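Local structure of ginlfy protein (Ginkgo biloba, 4UDE) at residues A[18-22]-A[23-27]; A[31-34]-A[35-39]. The protein probably acts as a DNA-binding transcription factor of the LEAFY family, and is represented here by its SAM oligomerization domain. All coordinates share one frame; numbering follows the deposited sequence.

Overall arrangement
From the N terminus the chain runs through helix 2-15 and reaches contact 1, where residues 18-22 turn into the first turn of helix 22-30. That helix ends in a Schellman motif, and contact 2 follows at once: residues 31-34 lead into the short helix 35-39. The two contacts are in series, neither nesting nor crossing, with centres about 14 Å apart on opposite sides of the chain's centre. Each is a local closure in which a loop is bonded to the first turn of the helix it leads into. Contact 1 ties the beginning of helix 22-30 to helices 2-15 and 63-83; contact 2 sets the start of helix 35-39 against helices 2-15 and 43-55.

Contact 1 of 2, residues A[18-22]-A[23-27]; sequences YGVRY and MTLTK
Val20 and Leu25 meet through methyl groups at the start of helix 22-30, CG1 of Val20 lying 3.7 Å from CD2 of Leu25. The same Val20 CG1 also touches CG2 of Thr24, the two side chains crossing at about a right angle; CG1 stands anti to its own backbone N (chi1 -176°), which carries it forward to the helix. Followed from its base, Leu25 first sets CB 3.5 Å from Tyr22 O. Its CG then passes 3.6 Å from Arg21 O and comes near Val20 CG1. At the tip the branches part, CD1 near the carbonyl oxygens of Val20 and Arg21, CD2 on the valine methyl. Beyond these segments Leu25 packs on Leu8 and Phe15 of helix 2-15, and Val20 on Phe15 and on Ile69 of helix 63-83.

Arg21 occupies the N-cap position. Its carbonyl oxygen takes a nearly straight bond from Leu25 N (3.1 Å, 163°), in the carbonyl plane, and a weak one from Thr24 N. One residue on, Tyr22 O accepts a hydrogen bond from Thr26 N at 2.9 Å and a weak one from the hydroxyl of Thr26. That same OG1 sits over one face of the Tyr22 ring, offset toward the rim and 3.8 Å from CE2. Glu65 of helix 63-83 makes a salt bridge with Arg21 NE and a hydrogen bond with Thr24 OG1, so one carboxylate joins the N-cap residue to the first turn. The whole is a helix N-terminus with its cap residue, opening helix 22-30 of a helical SAM domain.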
loop_
_atom_site.group_PDB
_atom_site.type_symbol
_atom_site.label_atom_id
_atom_site.label_comp_id
_atom_site.label_asym_id
_atom_site.label_seq_id
_atom_site.Cartn_x
_atom_site.Cartn_y
_atom_site.Cartn_z
ATOM N N TYR A 18 -3.339 -8.543 4.838
ATOM C CA TYR A 18 -2.170 -7.857 5.365
ATOM C C TYR A 18 -2.472 -6.850 6.460
ATOM O O TYR A 18 -1.572 -6.166 6.914
ATOM C CB TYR A 18 -1.298 -7.303 4.231
ATOM C CG TYR A 18 -0.662 -8.413 3.417
ATOM C CD1 TYR A 18 0.560 -8.967 3.791
ATOM C CD2 TYR A 18 -1.289 -8.916 2.276
ATOM C CE1 TYR A 18 1.145 -9.994 3.052
ATOM C CE2 TYR A 18 -0.712 -9.945 1.527
ATOM C CZ TYR A 18 0.505 -10.483 1.923
ATOM O OH TYR A 18 1.090 -11.493 1.202
ATOM N N GLY A 19 -3.721 -6.815 6.925
ATOM C CA GLY A 19 -4.154 -5.959 8.025
ATOM C C GLY A 19 -4.191 -4.466 7.774
ATOM O O GLY A 19 -4.209 -3.693 8.728
ATOM N N VAL A 20 -4.254 -4.032 6.509
ATOM C CA VAL A 20 -4.329 -2.595 6.219
ATOM C C VAL A 20 -5.794 -2.168 6.324
ATOM O O VAL A 20 -6.657 -2.754 5.676
ATOM C CB VAL A 20 -3.655 -2.236 4.875
ATOM C CG1 VAL A 20 -3.656 -0.728 4.650
ATOM C CG2 VAL A 20 -2.224 -2.776 4.842
ATOM N N ARG A 21 -6.082 -1.235 7.233
ATOM C CA ARG A 21 -7.452 -0.788 7.488
ATOM C C ARG A 21 -8.000 0.144 6.412
ATOM O O ARG A 21 -7.235 0.764 5.670
ATOM C CB ARG A 21 -7.603 -0.233 8.916
ATOM C CG ARG A 21 -7.204 -1.282 9.970
ATOM C CD ARG A 21 -7.271 -0.767 11.394
ATOM N NE ARG A 21 -6.357 0.347 11.650
ATOM C CZ ARG A 21 -6.487 1.199 12.661
ATOM N NH1 ARG A 21 -7.487 1.071 13.521
ATOM N NH2 ARG A 21 -5.597 2.165 12.840
ATOM N N TYR A 22 -9.339 0.184 6.303
ATOM C CA TYR A 22 -10.111 0.931 5.328
ATOM C C TYR A 22 -9.685 2.387 5.165
ATOM O O TYR A 22 -9.486 2.832 4.039
ATOM C CB TYR A 22 -11.622 0.818 5.625
ATOM C CG TYR A 22 -12.473 1.452 4.546
ATOM C CD1 TYR A 22 -12.548 0.895 3.274
ATOM C CD2 TYR A 22 -13.160 2.640 4.780
ATOM C CE1 TYR A 22 -13.309 1.488 2.266
ATOM C CE2 TYR A 22 -13.933 3.236 3.782
ATOM C CZ TYR A 22 -14.004 2.655 2.525
ATOM O OH TYR A 22 -14.761 3.224 1.520
ATOM N N MET A 23 -9.546 3.114 6.279
ATOM C CA MET A 23 -9.134 4.515 6.311
ATOM C C MET A 23 -7.676 4.737 5.886
ATOM O O MET A 23 -7.340 5.832 5.447
ATOM C CB MET A 23 -9.390 5.113 7.696
ATOM C CG MET A 23 -10.821 5.557 7.889
ATOM S SD MET A 23 -10.982 6.486 9.436
ATOM C CE MET A 23 -10.843 8.210 8.783
ATOM N N THR A 24 -6.798 3.718 6.058
ATOM C CA THR A 24 -5.414 3.799 5.581
ATOM C C THR A 24 -5.478 3.699 4.040
ATOM O O THR A 24 -4.878 4.524 3.367
ATOM C CB THR A 24 -4.550 2.703 6.213
ATOM O OG1 THR A 24 -4.586 2.826 7.651
ATOM C CG2 THR A 24 -3.118 2.733 5.703
ATOM N N LEU A 25 -6.275 2.753 3.502
ATOM C CA LEU A 25 -6.465 2.549 2.054
ATOM C C LEU A 25 -7.026 3.790 1.390
ATOM O O LEU A 25 -6.521 4.217 0.348
ATOM C CB LEU A 25 -7.360 1.320 1.750
ATOM C CG LEU A 25 -6.805 -0.026 2.215
ATOM C CD1 LEU A 25 -7.830 -1.140 2.061
ATOM C CD2 LEU A 25 -5.513 -0.368 1.488
ATOM N N THR A 26 -8.062 4.370 2.018
ATOM C CA THR A 26 -8.751 5.593 1.606
ATOM C C THR A 26 -7.737 6.739 1.493
ATOM O O THR A 26 -7.749 7.453 0.496
ATOM C CB THR A 26 -9.913 5.872 2.594
ATOM O OG1 THR A 26 -11.039 5.098 2.186
ATOM C CG2 THR A 26 -10.313 7.312 2.643
ATOM N N LYS A 27 -6.871 6.901 2.497
ATOM C CA LYS A 27 -5.880 7.952 2.457
ATOM C C LYS A 27 -4.840 7.729 1.345
ATOM O O LYS A 27 -4.489 8.681 0.660
ATOM C CB LYS A 27 -5.219 8.153 3.836
ATOM C CG LYS A 27 -4.341 9.413 3.919
ATOM C CD LYS A 27 -5.021 10.734 3.550
ATOM C CE LYS A 27 -6.041 11.189 4.565
ATOM N NZ LYS A 27 -6.709 12.446 4.134
#

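Contact 2 of 2, residues A[31-34]-A[35-39]; sequences MGFT and VNTLV
Thr34 and Thr37 join hydroxyl to hydroxyl, OG1 to OG1 at 3.2 Å, at the N-terminus of helix 35-39 in this SAM domain, where Thr34 holds the N-cap position. The bond runs between side chains that cross at about a right angle. Thr34 OG1 lies between its own N and carbonyl carbon (chi1 73°), which turns the oxygen toward the first turn. The carbonyl of Thr34 makes the first helical bond: Leu38 N donates to Thr34 O at 3.2 Å in an almost straight bond (171°), tilted 17° from the carbonyl plane, and Leu38 CG rests 3.4 Å from that oxygen.

Phe33 supplies the apolar side. Its CD1 carbon meets Leu38 CD2 at 3.8 Å and, a little farther off, Thr37 CG2, both approaching the ring obliquely.

Farther out, Leu38 reaches Leu11 of helix 2-15 and Leu46 of helix 43-55, while Phe33 packs on Val49 of helix 43-55 and on Met41. The side chain of Val35 packs on Leu11 and Leu14 of helix 2-15. Upstream, Gly32 ends helix 22-30 in a Schellman motif, where its positive phi turns the chain off the helix just ahead of Phe33. A water spans the turn, donating to Gly32 O and hydrogen-bonded to Thr37 OG1, with 2.8 Å from its oxygen to each of these two atoms.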
loop_
_atom_site.group_PDB
_atom_site.type_symbol
_atom_site.label_atom_id
_atom_site.label_comp_id
_atom_site.label_asym_id
_atom_site.label_seq_id
_atom_site.Cartn_x
_atom_site.Cartn_y
_atom_site.Cartn_z
ATOM N N MET A 31 -3.943 10.157 -1.804
ATOM C CA MET A 31 -2.559 10.574 -2.042
ATOM C C MET A 31 -2.085 10.230 -3.454
ATOM O O MET A 31 -1.014 10.671 -3.853
ATOM C CB MET A 31 -1.620 9.967 -1.000
ATOM C CG MET A 31 -1.697 10.648 0.331
ATOM S SD MET A 31 -0.556 9.888 1.499
ATOM C CE MET A 31 -1.486 8.705 2.031
ATOM N N GLY A 32 -2.859 9.426 -4.173
ATOM C CA GLY A 32 -2.566 9.055 -5.553
ATOM C C GLY A 32 -1.767 7.788 -5.781
ATOM O O GLY A 32 -1.246 7.595 -6.882
ATOM N N PHE A 33 -1.676 6.900 -4.772
ATOM C CA PHE A 33 -0.947 5.632 -4.922
ATOM C C PHE A 33 -1.717 4.592 -5.691
ATOM O O PHE A 33 -2.939 4.462 -5.544
ATOM C CB PHE A 33 -0.486 5.055 -3.568
ATOM C CG PHE A 33 0.688 5.807 -3.004
ATOM C CD1 PHE A 33 1.986 5.550 -3.460
ATOM C CD2 PHE A 33 0.499 6.831 -2.080
ATOM C CE1 PHE A 33 3.075 6.260 -2.956
ATOM C CE2 PHE A 33 1.591 7.550 -1.582
ATOM C CZ PHE A 33 2.872 7.251 -2.017
ATOM N N THR A 34 -0.987 3.861 -6.532
ATOM C CA THR A 34 -1.449 2.740 -7.338
ATOM C C THR A 34 -0.529 1.562 -7.008
ATOM O O THR A 34 0.577 1.759 -6.506
ATOM C CB THR A 34 -1.433 3.049 -8.867
ATOM O OG1 THR A 34 -0.094 3.076 -9.359
ATOM C CG2 THR A 34 -2.229 4.316 -9.256
ATOM N N VAL A 35 -0.982 0.350 -7.315
ATOM C CA VAL A 35 -0.238 -0.902 -7.120
ATOM C C VAL A 35 1.086 -0.891 -7.911
ATOM O O VAL A 35 2.131 -1.258 -7.367
ATOM C CB VAL A 35 -1.118 -2.137 -7.460
ATOM C CG1 VAL A 35 -0.308 -3.434 -7.380
ATOM C CG2 VAL A 35 -2.343 -2.194 -6.550
ATOM N N ASN A 36 1.036 -0.474 -9.190
ATOM C CA ASN A 36 2.228 -0.391 -10.052
ATOM C C ASN A 36 3.310 0.514 -9.480
ATOM O O ASN A 36 4.487 0.157 -9.514
ATOM C CB ASN A 36 1.861 0.020 -11.472
ATOM C CG ASN A 36 1.433 -1.144 -12.319
ATOM O OD1 ASN A 36 1.135 -2.207 -11.818
ATOM N ND2 ASN A 36 1.489 -1.006 -13.626
ATOM N N THR A 37 2.911 1.637 -8.901
ATOM C CA THR A 37 3.835 2.560 -8.256
ATOM C C THR A 37 4.506 1.888 -7.061
ATOM O O THR A 37 5.725 1.890 -6.992
ATOM C CB THR A 37 3.114 3.847 -7.872
ATOM O OG1 THR A 37 2.715 4.510 -9.066
ATOM C CG2 THR A 37 3.972 4.766 -6.999
ATOM N N LEU A 38 3.706 1.313 -6.143
ATOM C CA LEU A 38 4.182 0.632 -4.930
ATOM C C LEU A 38 5.146 -0.528 -5.213
ATOM O O LEU A 38 6.189 -0.597 -4.568
ATOM C CB LEU A 38 3.006 0.178 -4.043
ATOM C CG LEU A 38 2.113 1.299 -3.484
ATOM C CD1 LEU A 38 0.734 0.750 -3.092
ATOM C CD2 LEU A 38 2.786 2.036 -2.292
ATOM N N VAL A 39 4.858 -1.373 -6.220
ATOM C CA VAL A 39 5.749 -2.510 -6.557
ATOM C C VAL A 39 7.101 -2.097 -7.180
ATOM O O VAL A 39 8.035 -2.907 -7.247
ATOM C CB VAL A 39 5.071 -3.703 -7.284
ATOM C CG1 VAL A 39 3.787 -4.125 -6.562
ATOM C CG2 VAL A 39 4.803 -3.404 -8.759
HETATM O O HOH W 1 1.074 6.355 -7.729
#